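Local coordinates for ABC transporter periplasmic-binding protein YTFQ (PDB 2VK2) that binds alpha- and beta-galactofuranose in the periplasm as the solute-binding component of the YtfQRT-YjfF ABC transporter, at residues 22-27 against 33-38. Numbering follows the deposited sequence.
Sequences NVAKSE and ITLKIA
Leu35 sends one methyl of its fork, CD2, against the helix backbone at Ala24: CD2 lies 3.5 Å from Ala24 O and 3.9 Å from Ala24 CB. Alanine suits this place because its single methyl lets the leucine come close to the main chain. The CB of Leu35 already points at the helix; chi1 (-177°, CG anti to the backbone N) together with chi2 near 64° sets CD2 against Ala24.

Two residues along the strand, Ile37 meets Lys25 with its outer methyl: CD1 is 3.7 Å from Lys25 CE and 3.8 Å from Lys25 CG. The lysine chain, extended beyond CG, passes across the isoleucine at about a right angle, so its methylenes serve as apolar cover while the ammonium is carried beyond them at an exposed position.

Beyond these pairs, Leu35 also touches Val5 and Ala28, and Ala24 rests on Ala252. Helix 15-31 is the crossover between parallel strands 4-9 and 34-39, a beta-alpha-beta unit of the periplasmic binding protein domain; segment 22-27 runs roughly antiparallel (158°) to residues 34-38 of this outermost strand. No hydrogen bond links 22-27 to 33-38; van der Waals contact and burial of apolar surface probably hold them together directly.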
loop_
_atom_site.group_PDB
_atom_site.type_symbol
_atom_site.label_atom_id
_atom_site.label_comp_id
_atom_site.label_asym_id
_atom_site.label_seq_id
_atom_site.Cartn_x
_atom_site.Cartn_y
_atom_site.Cartn_z
ATOM N N ASN A 22 -3.164 13.900 -0.827
ATOM C CA ASN A 22 -4.266 14.847 -0.634
ATOM C C ASN A 22 -4.620 15.010 0.839
ATOM O O ASN A 22 -4.796 16.126 1.329
ATOM C CB ASN A 22 -5.518 14.388 -1.391
ATOM C CG ASN A 22 -5.387 14.520 -2.899
ATOM O OD1 ASN A 22 -4.563 15.280 -3.405
ATOM N ND2 ASN A 22 -6.217 13.780 -3.625
ATOM N N VAL A 23 -4.717 13.887 1.544
ATOM C CA VAL A 23 -5.074 13.894 2.958
ATOM C C VAL A 23 -3.955 14.484 3.826
ATOM O O VAL A 23 -4.227 15.172 4.811
ATOM C CB VAL A 23 -5.453 12.483 3.444
ATOM C CG1 VAL A 23 -5.679 12.466 4.951
ATOM C CG2 VAL A 23 -6.698 12.001 2.706
ATOM N N ALA A 24 -2.700 14.233 3.458
ATOM C CA ALA A 24 -1.576 14.863 4.149
ATOM C C ALA A 24 -1.705 16.385 4.080
ATOM O O ALA A 24 -1.521 17.079 5.077
ATOM C CB ALA A 24 -0.257 14.410 3.546
ATOM N N LYS A 25 -2.035 16.894 2.897
ATOM C CA LYS A 25 -2.213 18.330 2.703
ATOM C C LYS A 25 -3.379 18.884 3.519
ATOM O O LYS A 25 -3.223 19.891 4.205
ATOM C CB LYS A 25 -2.409 18.653 1.224
ATOM C CG LYS A 25 -1.173 18.444 0.367
ATOM C CD LYS A 25 -1.505 18.665 -1.097
ATOM C CE LYS A 25 -0.301 18.465 -1.993
ATOM N NZ LYS A 25 -0.675 18.575 -3.431
ATOM N N SER A 26 -4.539 18.233 3.456
ATOM C CA SER A 26 -5.713 18.724 4.191
ATOM C C SER A 26 -5.525 18.610 5.706
ATOM O O SER A 26 -5.950 19.492 6.453
ATOM C CB SER A 26 -7.006 18.030 3.734
ATOM O OG SER A 26 -6.929 16.624 3.841
ATOM N N GLU A 27 -4.871 17.541 6.157
ATOM C CA GLU A 27 -4.540 17.398 7.576
ATOM C C GLU A 27 -3.604 18.513 8.041
ATOM O O GLU A 27 -3.836 19.128 9.080
ATOM C CB GLU A 27 -3.907 16.032 7.858
ATOM C CG GLU A 27 -4.909 14.880 7.916
ATOM C CD GLU A 27 -5.717 14.847 9.206
ATOM O OE1 GLU A 27 -5.411 15.619 10.137
ATOM O OE2 GLU A 27 -6.668 14.043 9.295
ATOM N N ILE A 33 -0.190 23.636 9.963
ATOM C CA ILE A 33 1.167 23.144 9.747
ATOM C C ILE A 33 1.551 23.383 8.293
ATOM O O ILE A 33 0.756 23.131 7.385
ATOM C CB ILE A 33 1.262 21.640 10.089
ATOM C CG1 ILE A 33 1.052 21.432 11.592
ATOM C CG2 ILE A 33 2.610 21.063 9.649
ATOM C CD1 ILE A 33 0.886 19.983 12.001
ATOM N N THR A 34 2.760 23.898 8.082
ATOM C CA THR A 34 3.305 24.083 6.744
ATOM C C THR A 34 3.904 22.759 6.284
ATOM O O THR A 34 4.834 22.249 6.902
ATOM C CB THR A 34 4.392 25.179 6.737
ATOM O OG1 THR A 34 3.829 26.413 7.200
ATOM C CG2 THR A 34 4.957 25.378 5.342
ATOM N N LEU A 35 3.360 22.200 5.208
ATOM C CA LEU A 35 3.804 20.908 4.706
ATOM C C LEU A 35 4.473 21.072 3.352
ATOM O O LEU A 35 3.872 21.595 2.413
ATOM C CB LEU A 35 2.614 19.958 4.579
ATOM C CG LEU A 35 2.937 18.532 4.125
ATOM C CD1 LEU A 35 3.799 17.812 5.152
ATOM C CD2 LEU A 35 1.659 17.758 3.860
ATOM N N LYS A 36 5.725 20.630 3.267
ATOM C CA LYS A 36 6.460 20.588 2.014
ATOM C C LYS A 36 6.536 19.139 1.574
ATOM O O LYS A 36 6.996 18.286 2.333
ATOM C CB LYS A 36 7.872 21.132 2.206
ATOM C CG LYS A 36 7.919 22.476 2.907
ATOM C CD LYS A 36 9.329 23.032 2.959
ATOM C CE LYS A 36 9.804 23.468 1.582
ATOM N NZ LYS A 36 11.017 24.312 1.652
ATOM N N ILE A 37 6.082 18.856 0.359
ATOM C CA ILE A 37 6.086 17.492 -0.153
ATOM C C ILE A 37 7.080 17.357 -1.301
ATOM O O ILE A 37 6.998 18.076 -2.297
ATOM C CB ILE A 37 4.687 17.046 -0.621
ATOM C CG1 ILE A 37 3.659 17.237 0.499
ATOM C CG2 ILE A 37 4.721 15.589 -1.056
ATOM C CD1 ILE A 37 2.256 16.802 0.128
ATOM N N ALA A 38 8.027 16.440 -1.136
ATOM C CA ALA A 38 8.970 16.086 -2.190
ATOM C C ALA A 38 8.522 14.776 -2.824
ATOM O O ALA A 38 8.201 13.817 -2.124
ATOM C CB ALA A 38 10.381 15.950 -1.621
#